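Local coordinates for protein nitrite oxidoreductase subunit A (Kuenenia stuttgartiensis, PDB 7B04) that belongs to the molybdopterin oxidoreductase family and carries a molybdenum atom, an iron/sulfur cluster and MD1 molecules, at residues Q204-E209 with H619-L624; Q215-R220 with H252-G257; G263-S268 with M642-K647. All coordinates share one frame; numbering follows the deposited sequence.

Contact 1: Q204-E209 with H619-L624; sequences QGYPKE and HSERPL
Gly205, Tyr206 and Pro207 pack on Glu621, Arg622 and Pro623. The first three form the turn that joins helix 195-204 to helix 208-213. The other three belong to a loop of the molybdopterin oxidoreductase region that runs from helix 615-618 to strand 625-627.

Gly205 breaks away from the first helix with positive phi. At its backbone angles a CB would collide with the carbonyl O of Gln204. Its own O lies over a face of the Arg622 guanidinium, as does Tyr206 N. Gly205 O is 3.3 Å from Arg622 NH2, but the angle is too poor for a hydrogen bond.

Tyr206 carries the polar link. Its CG stands anti to the carbonyl carbon, chi1 -67°, and the ring reaches the loop through one edge and the hydroxyl. Tyr206 OH donates to Glu621 OE2 at 3.0 Å. This donor comes from above the carboxylate plane, 41° out of it. Glu621 CG lies in the plane of the ring, at its edge, 3.4 Å from Tyr206 CE1. The other oxygen, Glu621 OE1, accepts from Thr646 N. The carboxylate is therefore gripped at both oxygens, which should fix its rotation.

Pro207 sits at the N-cap position of helix 208-213 and turns its ring to the loop. Pro207 CD touches Arg622 CD at 3.6 Å. Pro207 CG meets Pro623 CD at 4.0 Å, a small apolar contact between two proline rings. Met210, in the first turn of that helix, also touches Glu621 and Pro623.

The arginine head that receives this turn is held by its own loop: Arg622 NH1 donates to Glu621 O at 2.8 Å, with an N-H...O angle of 165° and the acceptor in the guanidinium plane.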
loop_
_atom_site.group_PDB
_atom_site.type_symbol
_atom_site.label_atom_id
_atom_site.label_comp_id
_atom_site.label_asym_id
_atom_site.label_seq_id
_atom_site.Cartn_x
_atom_site.Cartn_y
_atom_site.Cartn_z
ATOM N N GLN B 204 36.499 -9.597 25.027
ATOM C CA GLN B 204 35.064 -9.739 24.818
ATOM C C GLN B 204 34.709 -10.790 23.775
ATOM O O GLN B 204 33.539 -11.180 23.690
ATOM C CB GLN B 204 34.459 -8.389 24.433
ATOM C CG GLN B 204 34.547 -7.357 25.546
ATOM C CD GLN B 204 34.028 -6.000 25.127
ATOM O OE1 GLN B 204 33.602 -5.811 23.989
ATOM N NE2 GLN B 204 34.063 -5.043 26.047
ATOM N N GLY B 205 35.670 -11.248 22.978
ATOM C CA GLY B 205 35.440 -12.327 22.042
ATOM C C GLY B 205 35.476 -11.953 20.577
ATOM O O GLY B 205 35.188 -12.811 19.733
ATOM N N TYR B 206 35.822 -10.716 20.243
ATOM C CA TYR B 206 35.870 -10.316 18.845
ATOM C C TYR B 206 37.096 -10.925 18.165
ATOM O O TYR B 206 38.161 -11.032 18.781
ATOM C CB TYR B 206 35.905 -8.794 18.723
ATOM C CG TYR B 206 34.639 -8.110 19.185
ATOM C CD1 TYR B 206 33.528 -8.031 18.357
ATOM C CD2 TYR B 206 34.555 -7.542 20.450
ATOM C CE1 TYR B 206 32.370 -7.406 18.774
ATOM C CE2 TYR B 206 33.399 -6.914 20.876
ATOM C CZ TYR B 206 32.310 -6.850 20.033
ATOM O OH TYR B 206 31.156 -6.227 20.452
ATOM N N PRO B 207 36.973 -11.340 16.904
ATOM C CA PRO B 207 38.128 -11.896 16.190
ATOM C C PRO B 207 39.257 -10.885 16.054
ATOM O O PRO B 207 39.039 -9.671 16.050
ATOM C CB PRO B 207 37.551 -12.272 14.819
ATOM C CG PRO B 207 36.078 -12.407 15.048
ATOM C CD PRO B 207 35.747 -11.386 16.092
ATOM N N LYS B 208 40.482 -11.408 15.950
ATOM C CA LYS B 208 41.652 -10.546 15.816
ATOM C C LYS B 208 41.613 -9.756 14.515
ATOM O O LYS B 208 42.121 -8.630 14.456
ATOM C CB LYS B 208 42.923 -11.399 15.867
ATOM C CG LYS B 208 44.173 -10.730 16.422
ATOM C CD LYS B 208 45.395 -11.109 15.587
ATOM C CE LYS B 208 46.633 -10.316 15.968
ATOM N NZ LYS B 208 46.518 -8.866 15.702
ATOM N N GLU B 209 41.013 -10.327 13.469
ATOM C CA GLU B 209 40.892 -9.626 12.196
ATOM C C GLU B 209 40.023 -8.379 12.317
ATOM O O GLU B 209 40.312 -7.351 11.695
ATOM C CB GLU B 209 40.330 -10.577 11.137
ATOM C CG GLU B 209 41.259 -11.734 10.793
ATOM C CD GLU B 209 41.143 -12.895 11.766
ATOM O OE1 GLU B 209 40.288 -12.829 12.674
ATOM O OE2 GLU B 209 41.908 -13.873 11.624
ATOM N N HIS B 619 25.267 -10.692 11.584
ATOM C CA HIS B 619 25.861 -12.019 11.686
ATOM C C HIS B 619 26.378 -12.315 13.084
ATOM O O HIS B 619 27.301 -13.125 13.243
ATOM C CB HIS B 619 26.985 -12.170 10.660
ATOM C CG HIS B 619 27.264 -13.589 10.279
ATOM N ND1 HIS B 619 26.436 -14.309 9.446
ATOM C CD2 HIS B 619 28.273 -14.424 10.622
ATOM C CE1 HIS B 619 26.925 -15.524 9.288
ATOM N NE2 HIS B 619 28.038 -15.622 9.991
ATOM N N SER B 620 25.816 -11.654 14.098
ATOM C CA SER B 620 26.313 -11.715 15.471
ATOM C C SER B 620 27.719 -11.129 15.551
ATOM O O SER B 620 28.578 -11.613 16.292
ATOM C CB SER B 620 26.268 -13.140 16.034
ATOM O OG SER B 620 24.929 -13.565 16.223
ATOM N N GLU B 621 27.943 -10.071 14.768
ATOM C CA GLU B 621 29.178 -9.286 14.798
ATOM C C GLU B 621 30.415 -10.139 14.511
ATOM O O GLU B 621 31.467 -9.970 15.130
ATOM C CB GLU B 621 29.312 -8.559 16.135
ATOM C CG GLU B 621 30.233 -7.373 16.088
ATOM C CD GLU B 621 29.640 -6.175 16.768
ATOM O OE1 GLU B 621 29.368 -5.199 16.055
ATOM O OE2 GLU B 621 29.436 -6.212 18.000
ATOM N N ARG B 622 30.292 -11.070 13.567
ATOM C CA ARG B 622 31.405 -11.927 13.173
ATOM C C ARG B 622 31.477 -12.034 11.655
ATOM O O ARG B 622 30.432 -12.048 10.987
ATOM C CB ARG B 622 31.288 -13.329 13.789
ATOM C CG ARG B 622 31.167 -13.331 15.311
ATOM C CD ARG B 622 32.453 -12.860 15.978
ATOM N NE ARG B 622 32.404 -12.996 17.432
ATOM C CZ ARG B 622 31.991 -12.043 18.262
ATOM N NH1 ARG B 622 31.592 -10.870 17.788
ATOM N NH2 ARG B 622 31.980 -12.261 19.570
ATOM N N PRO B 623 32.674 -12.099 11.081
ATOM C CA PRO B 623 32.807 -12.420 9.657
ATOM C C PRO B 623 32.570 -13.911 9.432
ATOM O O PRO B 623 32.362 -14.680 10.369
ATOM C CB PRO B 623 34.257 -12.033 9.337
ATOM C CG PRO B 623 34.701 -11.170 10.485
ATOM C CD PRO B 623 33.962 -11.703 11.670
ATOM N N LEU B 624 32.611 -14.315 8.163
ATOM C CA LEU B 624 32.449 -15.726 7.820
ATOM C C LEU B 624 33.762 -16.433 8.109
ATOM O O LEU B 624 34.684 -16.455 7.293
ATOM C CB LEU B 624 32.031 -15.901 6.365
ATOM C CG LEU B 624 32.030 -17.330 5.802
ATOM C CD1 LEU B 624 31.189 -18.273 6.644
ATOM C CD2 LEU B 624 31.541 -17.332 4.365
HETATM O O HOH W 1 32.218 -10.460 21.162
#

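Contact 2: Q215-R220 with H252-G257; sequences QGAGTR and HNRGVG
Asn253 and Arg254 face Thr219 and the backbone of Gly216 to Gly218. Both come from the C-terminal end of helix 238-254, and the facing residues lie in the loop before strand 222-226.

Asn253 points its CB toward that loop. Its ND2 lies 4.3 Å from Thr219 CG2, a loose touch. A water bridges the two segments weakly: it accepts from Asn253 ND2 at 3.1 Å and from Gly218 N at 3.1 Å. ND2 also makes a weak bond to Thr189 OG1. The polar end of Thr219 turns elsewhere, with OG1 bonded to Leu262 O.

Arg254 supplies most of the contact. Its chain bends at chi3, 61°, and this sets NE near Gly216 O. The NE to Gly216 O distance is 2.9 Å, yet the angle is poor and the pair is not a hydrogen bond. Arg254 CD packs on Ala217 CA at 4.0 Å. The guanidinium has Ala217 N over one face, 4.1 Å above the plane and toward the rim. The charge of Arg254 is met at NH2 by a salt bridge to Asp250, about one helical turn back.

Gly255 ends the helix with positive phi. Val256 then folds back, and its CG1 lies over the opposite face of the Arg254 guanidinium. The flat group is thus held between the loop and its own chain.

The contact sets the end of helix 238-254 beside the lead-in to strand 222-226. Asp250 of that helix also touches Ala217 and Thr219, and strand 265-266 follows the helix in the chain.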
loop_
_atom_site.group_PDB
_atom_site.type_symbol
_atom_site.label_atom_id
_atom_site.label_comp_id
_atom_site.label_asym_id
_atom_site.label_seq_id
_atom_site.Cartn_x
_atom_site.Cartn_y
_atom_site.Cartn_z
ATOM N N GLN B 215 42.915 -0.670 13.374
ATOM C CA GLN B 215 44.204 0.001 13.205
ATOM C C GLN B 215 44.498 0.936 14.365
ATOM O O GLN B 215 45.103 1.997 14.200
ATOM C CB GLN B 215 44.261 0.781 11.894
ATOM C CG GLN B 215 45.023 0.088 10.796
ATOM C CD GLN B 215 44.899 0.785 9.465
ATOM O OE1 GLN B 215 43.810 0.900 8.903
ATOM N NE2 GLN B 215 46.024 1.273 8.953
ATOM N N GLY B 216 44.079 0.549 15.551
ATOM C CA GLY B 216 44.326 1.401 16.674
ATOM C C GLY B 216 43.327 2.521 16.843
ATOM O O GLY B 216 43.433 3.269 17.821
ATOM N N ALA B 217 42.476 2.785 15.846
ATOM C CA ALA B 217 41.454 3.819 15.989
ATOM C C ALA B 217 40.306 3.316 16.843
ATOM O O ALA B 217 39.696 2.289 16.520
ATOM C CB ALA B 217 40.899 4.264 14.643
ATOM N N GLY B 218 39.948 4.089 17.866
ATOM C CA GLY B 218 38.782 3.746 18.657
ATOM C C GLY B 218 37.520 4.130 17.924
ATOM O O GLY B 218 36.484 3.475 18.045
ATOM N N THR B 219 37.599 5.206 17.156
ATOM C CA THR B 219 36.470 5.696 16.385
ATOM C C THR B 219 35.980 4.699 15.348
ATOM O O THR B 219 34.851 4.840 14.860
ATOM C CB THR B 219 36.855 6.996 15.705
ATOM O OG1 THR B 219 38.057 6.793 14.946
ATOM C CG2 THR B 219 37.128 8.067 16.748
ATOM N N ARG B 220 36.779 3.688 15.013
ATOM C CA ARG B 220 36.289 2.691 14.064
ATOM C C ARG B 220 35.266 1.753 14.687
ATOM O O ARG B 220 34.681 0.928 13.974
ATOM C CB ARG B 220 37.450 1.912 13.450
ATOM C CG ARG B 220 38.084 2.708 12.310
ATOM C CD ARG B 220 38.570 1.861 11.150
ATOM N NE ARG B 220 39.162 2.707 10.115
ATOM C CZ ARG B 220 40.201 2.369 9.355
ATOM N NH1 ARG B 220 40.656 3.221 8.447
ATOM N NH2 ARG B 220 40.792 1.188 9.499
ATOM N N HIS B 252 42.195 13.737 18.856
ATOM C CA HIS B 252 42.211 14.104 20.269
ATOM C C HIS B 252 42.437 12.883 21.153
ATOM O O HIS B 252 43.124 12.968 22.178
ATOM C CB HIS B 252 40.905 14.802 20.646
ATOM C CG HIS B 252 40.810 16.214 20.157
ATOM N ND1 HIS B 252 41.449 17.264 20.784
ATOM C CD2 HIS B 252 40.150 16.752 19.104
ATOM C CE1 HIS B 252 41.187 18.385 20.137
ATOM N NE2 HIS B 252 40.400 18.102 19.113
ATOM N N ASN B 253 41.867 11.738 20.769
ATOM C CA ASN B 253 41.993 10.532 21.580
ATOM C C ASN B 253 43.422 10.002 21.568
ATOM O O ASN B 253 44.008 9.745 22.627
ATOM C CB ASN B 253 41.017 9.462 21.084
ATOM C CG ASN B 253 39.571 9.808 21.384
ATOM O OD1 ASN B 253 39.253 10.328 22.454
ATOM N ND2 ASN B 253 38.684 9.514 20.439
ATOM N N ARG B 254 43.998 9.825 20.381
ATOM C CA ARG B 254 45.283 9.155 20.239
ATOM C C ARG B 254 46.452 10.113 20.048
ATOM O O ARG B 254 47.605 9.675 20.125
ATOM C CB ARG B 254 45.223 8.170 19.064
ATOM C CG ARG B 254 44.310 6.984 19.334
ATOM C CD ARG B 254 43.859 6.282 18.062
ATOM N NE ARG B 254 44.963 5.724 17.287
ATOM C CZ ARG B 254 45.211 6.022 16.015
ATOM N NH1 ARG B 254 46.237 5.461 15.388
ATOM N NH2 ARG B 254 44.431 6.875 15.366
ATOM N N GLY B 255 46.192 11.396 19.810
ATOM C CA GLY B 255 47.257 12.358 19.601
ATOM C C GLY B 255 48.044 12.072 18.340
ATOM O O GLY B 255 49.277 11.994 18.361
ATOM N N VAL B 256 47.336 11.910 17.228
ATOM C CA VAL B 256 47.954 11.614 15.946
ATOM C C VAL B 256 47.736 12.806 15.017
ATOM O O VAL B 256 47.012 13.745 15.338
ATOM C CB VAL B 256 47.401 10.314 15.330
ATOM C CG1 VAL B 256 47.671 9.134 16.242
ATOM C CG2 VAL B 256 45.908 10.455 15.064
ATOM N N GLY B 257 48.385 12.759 13.852
ATOM C CA GLY B 257 48.270 13.797 12.858
ATOM C C GLY B 257 47.125 13.518 11.899
ATOM O O GLY B 257 46.583 12.399 11.856
HETATM O O HOH W 2 39.716 6.960 19.053
#

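Contact 3: G263-S268 with M642-K647; sequences GGRNWS and MPSPTK
Arg265 reaches from strand 265-266 across to Met642 and Ser644. Its CB points toward the loop before strand 648-652. CG stands anti to the carbonyl carbon and carries the chain across. CD then lies 3.3 Å from Ser644 OG, whose hydrogen-bond partner is Arg220 O. The chain bends at chi3, 92°, which places NE where it bonds Leu610 O. NH1 donates to Met642 O at 3.0 Å, with an N-H...O angle of 156°. Met642 O sits at the guanidinium edge, near its plane. NH1 also bonds Asp611 O. NH2 adds a weak bond to Met642 O at 3.3 Å. It lies equally near Ser644 N, but both are donors. Three carbonyls therefore grip this buried head, and they should offset part of its charge.

Further along, Trp267 and Thr646 meet tip to tip, with Trp267 CZ2 3.7 Å from Thr646 OG1. That hydroxyl is bonded to Lys223 NZ, and the tryptophan also packs on Lys223 and Arg225. The side chain of Trp267 is about 11 Å from a bound MD1.

Backbone bonds join Arg265 to Phe222 and Gly224. Strand 222-226, helix 238-254 and strand 265-266 thus form a beta-alpha-beta unit, with 265-266 as the outermost strand of a mixed sheet.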
loop_
_atom_site.group_PDB
_atom_site.type_symbol
_atom_site.label_atom_id
_atom_site.label_comp_id
_atom_site.label_asym_id
_atom_site.label_seq_id
_atom_site.Cartn_x
_atom_site.Cartn_y
_atom_site.Cartn_z
ATOM N N GLY B 263 38.227 8.177 11.168
ATOM C CA GLY B 263 36.944 8.482 11.759
ATOM C C GLY B 263 35.993 7.308 11.756
ATOM O O GLY B 263 36.395 6.137 11.728
ATOM N N GLY B 264 34.706 7.631 11.754
ATOM C CA GLY B 264 33.680 6.627 11.873
ATOM C C GLY B 264 33.590 5.788 10.623
ATOM O O GLY B 264 34.196 6.069 9.594
ATOM N N ARG B 265 32.874 4.684 10.740
ATOM C CA ARG B 265 32.673 3.779 9.624
ATOM C C ARG B 265 31.272 3.928 9.049
ATOM O O ARG B 265 30.274 3.852 9.780
ATOM C CB ARG B 265 32.936 2.349 10.053
ATOM C CG ARG B 265 34.411 2.045 9.992
ATOM C CD ARG B 265 34.668 0.591 10.130
ATOM N NE ARG B 265 34.710 -0.047 8.820
ATOM C CZ ARG B 265 35.250 -1.238 8.593
ATOM N NH1 ARG B 265 35.246 -1.754 7.370
ATOM N NH2 ARG B 265 35.782 -1.924 9.599
ATOM N N ASN B 266 31.209 4.177 7.745
ATOM C CA ASN B 266 29.945 4.389 7.060
ATOM C C ASN B 266 29.245 3.052 6.850
ATOM O O ASN B 266 29.812 2.121 6.263
ATOM C CB ASN B 266 30.192 5.074 5.722
ATOM C CG ASN B 266 30.880 6.413 5.858
ATOM O OD1 ASN B 266 30.842 7.040 6.916
ATOM N ND2 ASN B 266 31.541 6.848 4.787
ATOM N N TRP B 267 28.039 2.936 7.391
ATOM C CA TRP B 267 27.260 1.710 7.267
ATOM C C TRP B 267 26.482 1.705 5.956
ATOM O O TRP B 267 25.903 2.724 5.555
ATOM C CB TRP B 267 26.317 1.557 8.459
ATOM C CG TRP B 267 26.880 0.593 9.422
ATOM C CD1 TRP B 267 28.172 0.169 9.458
ATOM C CD2 TRP B 267 26.205 -0.069 10.495
ATOM N NE1 TRP B 267 28.343 -0.731 10.472
ATOM C CE2 TRP B 267 27.153 -0.890 11.133
ATOM C CE3 TRP B 267 24.895 -0.052 10.978
ATOM C CZ2 TRP B 267 26.837 -1.684 12.231
ATOM C CZ3 TRP B 267 24.579 -0.847 12.070
ATOM C CH2 TRP B 267 25.550 -1.649 12.685
ATOM N N SER B 268 26.458 0.547 5.306
ATOM C CA SER B 268 25.894 0.430 3.976
ATOM C C SER B 268 24.368 0.366 4.045
ATOM O O SER B 268 23.771 0.082 5.092
ATOM C CB SER B 268 26.449 -0.818 3.278
ATOM O OG SER B 268 26.200 -1.979 4.057
ATOM N N MET B 642 36.450 -6.494 5.483
ATOM C CA MET B 642 36.588 -6.819 6.902
ATOM C C MET B 642 35.882 -5.778 7.764
ATOM O O MET B 642 36.133 -4.576 7.612
ATOM C CB MET B 642 38.061 -6.919 7.291
ATOM C CG MET B 642 38.296 -7.544 8.658
ATOM S SD MET B 642 37.606 -9.207 8.792
ATOM C CE MET B 642 38.711 -10.131 7.728
ATOM N N PRO B 643 34.998 -6.194 8.675
ATOM C CA PRO B 643 34.342 -5.239 9.577
ATOM C C PRO B 643 35.129 -4.976 10.849
ATOM O O PRO B 643 36.210 -5.537 11.055
ATOM C CB PRO B 643 33.011 -5.931 9.886
ATOM C CG PRO B 643 33.372 -7.383 9.873
ATOM C CD PRO B 643 34.420 -7.544 8.792
ATOM N N SER B 644 34.588 -4.124 11.708
ATOM C CA SER B 644 35.156 -3.783 13.001
ATOM C C SER B 644 34.066 -3.885 14.055
ATOM O O SER B 644 32.875 -3.839 13.732
ATOM C CB SER B 644 35.755 -2.366 12.988
ATOM O OG SER B 644 34.750 -1.382 12.830
ATOM N N PRO B 645 34.439 -4.046 15.326
ATOM C CA PRO B 645 33.424 -4.135 16.385
ATOM C C PRO B 645 32.554 -2.887 16.451
ATOM O O PRO B 645 33.026 -1.767 16.252
ATOM C CB PRO B 645 34.260 -4.301 17.661
ATOM C CG PRO B 645 35.542 -4.893 17.195
ATOM C CD PRO B 645 35.798 -4.285 15.847
ATOM N N THR B 646 31.266 -3.094 16.725
ATOM C CA THR B 646 30.318 -1.999 16.897
ATOM C C THR B 646 30.134 -1.746 18.385
ATOM O O THR B 646 29.696 -2.635 19.123
ATOM C CB THR B 646 28.965 -2.303 16.250
ATOM O OG1 THR B 646 29.153 -2.683 14.881
ATOM C CG2 THR B 646 28.050 -1.088 16.323
ATOM N N LYS B 647 30.479 -0.541 18.818
ATOM C CA LYS B 647 30.321 -0.115 20.199
ATOM C C LYS B 647 29.451 1.119 20.337
ATOM O O LYS B 647 28.810 1.298 21.375
ATOM C CB LYS B 647 31.694 0.151 20.838
ATOM C CG LYS B 647 32.509 -1.112 21.043
ATOM C CD LYS B 647 31.842 -2.015 22.064
ATOM C CE LYS B 647 32.683 -3.241 22.356
ATOM N NZ LYS B 647 32.035 -4.119 23.369
#

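From the N terminus, residues 204-209 open contact 1, whose partner comes 410 residues later. Contact 2 is nested inside that loop. It closes a short loop of its own, containing strand 222-226 and most of helix 238-254. Residues 263-268 then open contact 3, still within the loop of contact 1. The chain reaches 619-624 before 642-647, so contacts 1 and 3 cross. Contact 3 touches both others: Thr646 meets Glu621 of contact 1, and Ser644 meets Arg220 of contact 2. Together they tie helix 208-213, helix 238-254 and the edge of the mixed sheet to the loops that lead into strands 625-627 and 648-652.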